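Local atomic coordinates of endonuclease 2 (Arabidopsis thaliana, PDB entry 4CXP), a protein that cleaves RNA and single-stranded DNA, and double-stranded DNA less well, into products carrying 5'-phosphates, with the help of bound divalent metal ions. Residues S67-Y70 with N71-C74; S54-L57 with H58-N61; P206-Y209 with A210-I214. All blocks are in the same frame, centred on the assembly; numbering follows the deposited sequence. Where two conformers were deposited one is given.

Contact 1 of 3, residues S67-Y70 with N71-C74; sequences SYQY and NRDC
Arg72 and Asp73 are met by Ser67 and Gln69 from the preceding residues, and two hydrogen bonds that use side chains cross between the halves. Arg72 NH2 gives one in the guanidinium plane to Ser67 OG at 3.0 Å, and Gln69 N meets Asp73 OD2, also at 3.0 Å, from above the carboxylate plane. Within 71-74 a side-on salt bridge forms: Arg72 NE points almost straight at Asp73 OD1, 2.8 Å away, while Arg72 NH2 reaches the syn lone pair of Asp73 OD2 at 2.9 Å. A bend in the arginine chain (chi3 63°) swings the guanidinium round to the carboxylate. The backbone adds the first helical bonds, Asp73 N to Gln69 O and Cys74 N to Tyr70 O.

Packing is of another kind. In the conformer described, Cys74 CB lies over one face of the Tyr70 ring, 3.8 Å from its centroid, and Cys74 SG, in a disulfide with Cys84, sits obliquely to the same ring. The Tyr68 ring slides past Asp73 toward Asp207, whose OD1 is hydrogen-bonded to the Tyr68 hydroxyl. With a leucine in place of Arg72, Asp73 would probably lose its counter-charge and Ser67 OG its guanidinium donor. Residues 67-72 probably take part in substrate binding, as in relatives. Asp73 OD2 accepts from both Arg72 NH2 and Gln69 N, which is likely to steady the charge of this buried carboxylate.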
loop_
_atom_site.group_PDB
_atom_site.type_symbol
_atom_site.label_atom_id
_atom_site.label_comp_id
_atom_site.label_asym_id
_atom_site.label_seq_id
_atom_site.Cartn_x
_atom_site.Cartn_y
_atom_site.Cartn_z
ATOM N N SER A 67 18.287 -0.633 -1.956
ATOM C CA SER A 67 17.999 -0.238 -3.316
ATOM C C SER A 67 16.934 -1.110 -3.962
ATOM O O SER A 67 16.761 -2.287 -3.636
ATOM C CB SER A 67 19.269 -0.227 -4.131
ATOM O OG SER A 67 19.656 -1.514 -4.407
ATOM N N TYR A 68 16.239 -0.497 -4.907
ATOM C CA TYR A 68 15.280 -1.174 -5.758
ATOM C C TYR A 68 15.528 -0.739 -7.197
ATOM O O TYR A 68 15.696 0.443 -7.468
ATOM C CB TYR A 68 13.842 -0.813 -5.378
ATOM C CG TYR A 68 12.853 -1.144 -6.462
ATOM C CD1 TYR A 68 12.470 -2.453 -6.704
ATOM C CD2 TYR A 68 12.345 -0.157 -7.294
ATOM C CE1 TYR A 68 11.606 -2.774 -7.741
ATOM C CE2 TYR A 68 11.472 -0.462 -8.319
ATOM C CZ TYR A 68 11.097 -1.769 -8.542
ATOM O OH TYR A 68 10.201 -2.089 -9.547
ATOM N N GLN A 69 15.544 -1.711 -8.100
ATOM C CA GLN A 69 15.568 -1.456 -9.535
ATOM C C GLN A 69 14.610 -2.425 -10.205
ATOM O O GLN A 69 14.681 -3.629 -9.964
ATOM C CB GLN A 69 16.971 -1.639 -10.129
ATOM C CG GLN A 69 18.017 -0.709 -9.548
ATOM C CD GLN A 69 19.394 -0.882 -10.145
ATOM O OE1 GLN A 69 20.168 0.082 -10.248
ATOM N NE2 GLN A 69 19.721 -2.102 -10.524
ATOM N N TYR A 70 13.725 -1.907 -11.053
ATOM C CA TYR A 70 12.724 -2.743 -11.714
ATOM C C TYR A 70 13.354 -3.924 -12.446
ATOM O O TYR A 70 12.954 -5.072 -12.274
ATOM C CB TYR A 70 11.891 -1.910 -12.683
ATOM C CG TYR A 70 10.774 -2.675 -13.361
ATOM C CD1 TYR A 70 11.009 -3.437 -14.498
ATOM C CD2 TYR A 70 9.485 -2.638 -12.860
ATOM C CE1 TYR A 70 9.987 -4.147 -15.110
ATOM C CE2 TYR A 70 8.463 -3.337 -13.467
ATOM C CZ TYR A 70 8.715 -4.090 -14.579
ATOM O OH TYR A 70 7.686 -4.782 -15.192
ATOM N N ASN A 71 14.324 -3.656 -13.299
ATOM C CA ASN A 71 14.842 -4.758 -14.101
ATOM C C ASN A 71 15.503 -5.837 -13.252
ATOM O O ASN A 71 15.388 -7.022 -13.566
ATOM C CB ASN A 71 15.761 -4.258 -15.220
ATOM C CG ASN A 71 15.002 -3.498 -16.291
ATOM O OD1 ASN A 71 13.835 -3.784 -16.574
ATOM N ND2 ASN A 71 15.674 -2.546 -16.919
ATOM N N ARG A 72 16.153 -5.445 -12.163
ATOM C CA ARG A 72 16.829 -6.406 -11.300
ATOM C C ARG A 72 15.815 -7.166 -10.429
ATOM O O ARG A 72 15.947 -8.368 -10.230
ATOM C CB ARG A 72 17.773 -5.653 -10.355
ATOM C CG ARG A 72 18.742 -6.550 -9.600
ATOM C CD ARG A 72 19.575 -5.748 -8.615
ATOM N NE ARG A 72 18.730 -5.140 -7.599
ATOM C CZ ARG A 72 19.064 -4.104 -6.831
ATOM N NH1 ARG A 72 20.254 -3.519 -6.913
ATOM N NH2 ARG A 72 18.173 -3.639 -5.968
ATOM N N ASP A 73 14.828 -6.461 -9.888
ATOM C CA ASP A 73 14.017 -6.976 -8.783
ATOM C C ASP A 73 12.593 -7.344 -9.145
ATOM O O ASP A 73 11.959 -8.109 -8.398
ATOM C CB ASP A 73 13.981 -5.957 -7.635
ATOM C CG ASP A 73 15.351 -5.566 -7.132
ATOM O OD1 ASP A 73 16.253 -6.420 -7.096
ATOM O OD2 ASP A 73 15.526 -4.402 -6.748
ATOM N N CYS A 74 12.043 -6.780 -10.221
ATOM C CA CYS A 74 10.652 -7.052 -10.514
ATOM C C CYS A 74 10.526 -8.361 -11.294
ATOM O O CYS A 74 10.541 -8.394 -12.528
ATOM C CB CYS A 74 9.965 -5.899 -11.210
ATOM S SG CYS A 74 8.184 -6.202 -11.199
#

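Contact 2 of 3, residues S54-L57 with H58-N61; sequences SSPL and HYIN. With ZN (zinc ion), chain E.
His58 turns the CD2 edge of its imidazole to the turn before it, with Ser54 O near the ring plane and 3.3 Å from His58 CD2. Also near that plane, a water accepts from His58 NE2 at 2.7 Å and donates to Ser54 OG, a hydroxyl that is also bonded to Tyr51 O. His58 ND1, the other ring nitrogen, binds zinc at 2.2 Å. Tyr59 is set differently: its CG is wedged between backbone N and carbonyl carbon (chi1 58°), which folds the phenol back over the turn. Pro56 O lies 4.0 Å above the plane of the Tyr59 ring, over its centre, and Ser55 O comes within 3.5 Å of Tyr59 CE2 at an oblique angle. The ring's far end rides on Pro56 CA and CB. Ser55 O also takes a weak bond from His58 N, 3.4 Å long, closing the 3-10 turn just ahead of strand 60-62.

Asp45, His120 and Asp124 share this zinc with His58, and Phe121 meets the imidazole edge-to-face. His58 O accepts from His130 ND1, a link to a residue of a second metal site. Such a cluster of histidines and aspartates round several zinc ions marks the active site of S1/P1 nucleases.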
loop_
_atom_site.group_PDB
_atom_site.type_symbol
_atom_site.label_atom_id
_atom_site.label_comp_id
_atom_site.label_asym_id
_atom_site.label_seq_id
_atom_site.Cartn_x
_atom_site.Cartn_y
_atom_site.Cartn_z
ATOM N N SER A 54 -1.502 -14.543 -8.856
ATOM C CA SER A 54 -1.543 -13.187 -8.326
ATOM C C SER A 54 -0.772 -13.011 -7.031
ATOM O O SER A 54 -0.518 -11.884 -6.626
ATOM C CB SER A 54 -2.983 -12.725 -8.115
ATOM O OG SER A 54 -3.584 -13.310 -6.970
ATOM N N SER A 55 -0.392 -14.102 -6.384
ATOM C CA SER A 55 0.224 -13.989 -5.063
ATOM C C SER A 55 1.530 -13.166 -5.080
ATOM O O SER A 55 1.698 -12.295 -4.238
ATOM C CB SER A 55 0.373 -15.373 -4.406
ATOM O OG SER A 55 -0.806 -15.740 -3.681
ATOM N N PRO A 56 2.425 -13.378 -6.064
ATOM C CA PRO A 56 3.684 -12.594 -6.082
ATOM C C PRO A 56 3.484 -11.123 -6.441
ATOM O O PRO A 56 4.403 -10.318 -6.282
ATOM C CB PRO A 56 4.536 -13.298 -7.141
ATOM C CG PRO A 56 3.984 -14.705 -7.131
ATOM C CD PRO A 56 2.497 -14.502 -7.018
ATOM N N LEU A 57 2.291 -10.765 -6.915
ATOM C CA LEU A 57 2.009 -9.407 -7.338
ATOM C C LEU A 57 1.797 -8.447 -6.184
ATOM O O LEU A 57 1.634 -7.253 -6.421
ATOM C CB LEU A 57 0.777 -9.391 -8.259
ATOM C CG LEU A 57 0.873 -10.277 -9.505
ATOM C CD1 LEU A 57 -0.380 -10.090 -10.346
ATOM C CD2 LEU A 57 2.127 -10.033 -10.337
ATOM N N HIS A 58 1.803 -8.936 -4.940
ATOM C CA HIS A 58 1.587 -8.062 -3.785
ATOM C C HIS A 58 2.865 -7.423 -3.269
ATOM O O HIS A 58 2.791 -6.526 -2.427
ATOM C CB HIS A 58 0.917 -8.827 -2.643
ATOM C CG HIS A 58 -0.476 -9.252 -2.967
ATOM N ND1 HIS A 58 -1.576 -8.760 -2.311
ATOM C CD2 HIS A 58 -0.934 -10.089 -3.930
ATOM C CE1 HIS A 58 -2.658 -9.291 -2.861
ATOM N NE2 HIS A 58 -2.297 -10.099 -3.846
ATOM N N TYR A 59 4.041 -7.854 -3.731
ATOM C CA TYR A 59 5.281 -7.411 -3.116
ATOM C C TYR A 59 6.411 -7.390 -4.132
ATOM O O TYR A 59 6.243 -7.765 -5.301
ATOM C CB TYR A 59 5.607 -8.301 -1.885
ATOM C CG TYR A 59 5.726 -9.759 -2.255
ATOM C CD1 TYR A 59 6.910 -10.281 -2.789
ATOM C CD2 TYR A 59 4.648 -10.618 -2.118
ATOM C CE1 TYR A 59 6.994 -11.615 -3.155
ATOM C CE2 TYR A 59 4.736 -11.941 -2.493
ATOM C CZ TYR A 59 5.909 -12.440 -3.008
ATOM O OH TYR A 59 5.977 -13.761 -3.385
ATOM N N ILE A 60 7.576 -6.939 -3.656
ATOM C CA ILE A 60 8.851 -6.984 -4.368
ATOM C C ILE A 60 9.872 -7.544 -3.391
ATOM O O ILE A 60 9.982 -7.054 -2.269
ATOM C CB ILE A 60 9.321 -5.597 -4.830
ATOM C CG1 ILE A 60 8.358 -5.021 -5.850
ATOM C CG2 ILE A 60 10.710 -5.676 -5.410
ATOM C CD1 ILE A 60 8.468 -3.537 -6.079
ATOM N N ASN A 61 10.633 -8.541 -3.840
ATOM C CA ASN A 61 11.785 -9.062 -3.115
ATOM C C ASN A 61 13.059 -8.405 -3.618
ATOM O O ASN A 61 13.324 -8.412 -4.818
ATOM C CB ASN A 61 11.931 -10.566 -3.359
ATOM C CG ASN A 61 10.949 -11.396 -2.580
ATOM O OD1 ASN A 61 10.581 -11.056 -1.464
ATOM N ND2 ASN A 61 10.538 -12.514 -3.158
HETATM ZN ZN ZN E . -1.866 -7.591 -0.480
HETATM O O HOH W 1 -4.223 -11.160 -5.494
#

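Contact 3 of 3, residues P206-Y209 with A210-I214; sequences PDIY and ASEGI
The Tyr209 ring has Ala210 N and Glu212 OE1 lying obliquely to it, the carboxylate oxygen at the limit of contact. Beyond the two segments the ring of His126 comes against it, the two planes about 30° apart. Glu212 reaches back toward the preceding turn: CG stands anti to the carbonyl carbon (chi1 -65°) and the chain runs on extended, which leaves OE1 of Glu212 3.7 Å from Tyr209 CA and, in the conformer of Ile208 given here, OE2 of Glu212 4.0 Å from Ile208 CG2, across which the glutamate passes at a slant. On its way Glu212 CG rests 3.3 Å from Ile208 O. The charge is met by helix 233-262, where Arg246 and Arg253 both form salt bridges to OE1; Arg246 also donates to Tyr209 O. The third flat group, the carboxylate of Asp207, is taken up by two phenols, Tyr68 at OD1 and Tyr90 at OD2.

Underneath, the backbone is regular. Ala210 N bonds to Pro206 O at 3.0 Å, almost end-on to the carbonyl, and Ser211 N to Asp207 O, Glu212 N to Ile208 O and Gly213 N to Tyr209 O follow in order. In the serine conformer given here, a water bridges Ser211 OG, 2.8 Å away, and Asp207 O, the latter bond being weak. Ala210 CB meanwhile packs on Val131 and Tyr68. This is regular alpha helix, part of helix 206-221, with its i to i+4 bonds, in the largely helical S1/P1 nuclease fold, packed against helices 85-96 and 233-262 and strand 131-133.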
loop_
_atom_site.group_PDB
_atom_site.type_symbol
_atom_site.label_atom_id
_atom_site.label_comp_id
_atom_site.label_asym_id
_atom_site.label_seq_id
_atom_site.Cartn_x
_atom_site.Cartn_y
_atom_site.Cartn_z
ATOM N N PRO A 206 5.091 3.491 -10.255
ATOM C CA PRO A 206 5.321 2.643 -9.100
ATOM C C PRO A 206 6.771 2.517 -8.671
ATOM O O PRO A 206 7.027 2.255 -7.490
ATOM C CB PRO A 206 4.784 1.287 -9.558
ATOM C CG PRO A 206 4.905 1.324 -11.052
ATOM C CD PRO A 206 4.524 2.735 -11.386
ATOM N N ASP A 207 7.724 2.631 -9.590
ATOM C CA ASP A 207 9.111 2.434 -9.209
ATOM C C ASP A 207 9.586 3.512 -8.232
ATOM O O ASP A 207 10.451 3.262 -7.384
ATOM C CB ASP A 207 9.998 2.341 -10.449
ATOM C CG ASP A 207 9.648 1.134 -11.328
ATOM O OD1 ASP A 207 9.209 0.099 -10.792
ATOM O OD2 ASP A 207 9.768 1.224 -12.568
ATOM N N ILE A 208 9.024 4.712 -8.342
ATOM C CA ILE A 208 9.314 5.793 -7.406
ATOM C C ILE A 208 8.925 5.358 -5.988
ATOM O O ILE A 208 9.651 5.558 -5.010
ATOM C CB ILE A 208 8.522 7.076 -7.815
ATOM C CG1 ILE A 208 8.949 7.562 -9.209
ATOM C CG2 ILE A 208 8.673 8.175 -6.770
ATOM C CD1 ILE A 208 10.419 7.885 -9.346
ATOM N N TYR A 209 7.737 4.782 -5.884
ATOM C CA TYR A 209 7.150 4.441 -4.611
ATOM C C TYR A 209 7.879 3.273 -3.968
ATOM O O TYR A 209 8.117 3.248 -2.758
ATOM C CB TYR A 209 5.655 4.137 -4.750
ATOM C CG TYR A 209 4.895 5.087 -5.665
ATOM C CD1 TYR A 209 5.301 6.400 -5.863
ATOM C CD2 TYR A 209 3.773 4.661 -6.335
ATOM C CE1 TYR A 209 4.644 7.250 -6.727
ATOM C CE2 TYR A 209 3.083 5.514 -7.198
ATOM C CZ TYR A 209 3.529 6.808 -7.375
ATOM O OH TYR A 209 2.857 7.669 -8.223
ATOM N N ALA A 210 8.264 2.305 -4.791
ATOM C CA ALA A 210 9.027 1.175 -4.313
ATOM C C ALA A 210 10.400 1.570 -3.810
ATOM O O ALA A 210 10.870 1.076 -2.798
ATOM C CB ALA A 210 9.132 0.108 -5.396
ATOM N N SER A 211 11.062 2.481 -4.521
ATOM C CA SER A 211 12.390 2.944 -4.092
ATOM C C SER A 211 12.338 3.655 -2.753
ATOM O O SER A 211 13.207 3.440 -1.906
ATOM C CB SER A 211 13.016 3.820 -5.170
ATOM O OG SER A 211 13.443 3.036 -6.242
ATOM N N GLU A 212 11.302 4.460 -2.528
ATOM C CA GLU A 212 11.081 5.067 -1.207
ATOM C C GLU A 212 10.876 3.992 -0.159
ATOM O O GLU A 212 11.308 4.129 0.987
ATOM C CB GLU A 212 9.814 5.939 -1.218
ATOM C CG GLU A 212 9.834 7.184 -2.102
ATOM C CD GLU A 212 8.463 7.767 -2.366
ATOM O OE1 GLU A 212 7.457 7.081 -2.102
ATOM O OE2 GLU A 212 8.393 8.937 -2.846
ATOM N N GLY A 213 10.124 2.956 -0.521
ATOM C CA GLY A 213 9.739 1.922 0.414
ATOM C C GLY A 213 10.874 1.090 0.925
ATOM O O GLY A 213 10.947 0.838 2.128
ATOM N N ILE A 214 11.780 0.649 0.050
ATOM C CA ILE A 214 12.920 -0.120 0.535
ATOM C C ILE A 214 13.813 0.763 1.415
ATOM O O ILE A 214 14.380 0.301 2.401
ATOM C CB ILE A 214 13.687 -0.808 -0.601
ATOM C CG1 ILE A 214 14.895 -1.586 -0.088
ATOM C CG2 ILE A 214 14.204 0.171 -1.630
ATOM C CD1 ILE A 214 14.602 -2.757 0.788
HETATM O O HOH W 2 12.933 4.328 -8.641
#

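All three contacts are local, between neighbouring residues of the chain; each is partly buried, and they touch one another. Contacts 1 and 3 are joined most directly, through the Tyr68-Asp207 hydrogen bond and by Tyr68 packing on Ala210. Ile60 of contact 2 supplies the apolar meeting point, reaching both Tyr68 and Ala210. Contact 1 lies nearest the surface, about 18 Å from the chain's centre to its own, with Gln69 and Asn71 exposed; contacts 2 and 3 sit deeper, at 12 Å and 11 Å. Contact 1 holds an internal salt bridge, contact 2 has metal and water at an imidazole, and contact 3 is a plain helical ladder whose acidic side chains find partners on other helices and loops.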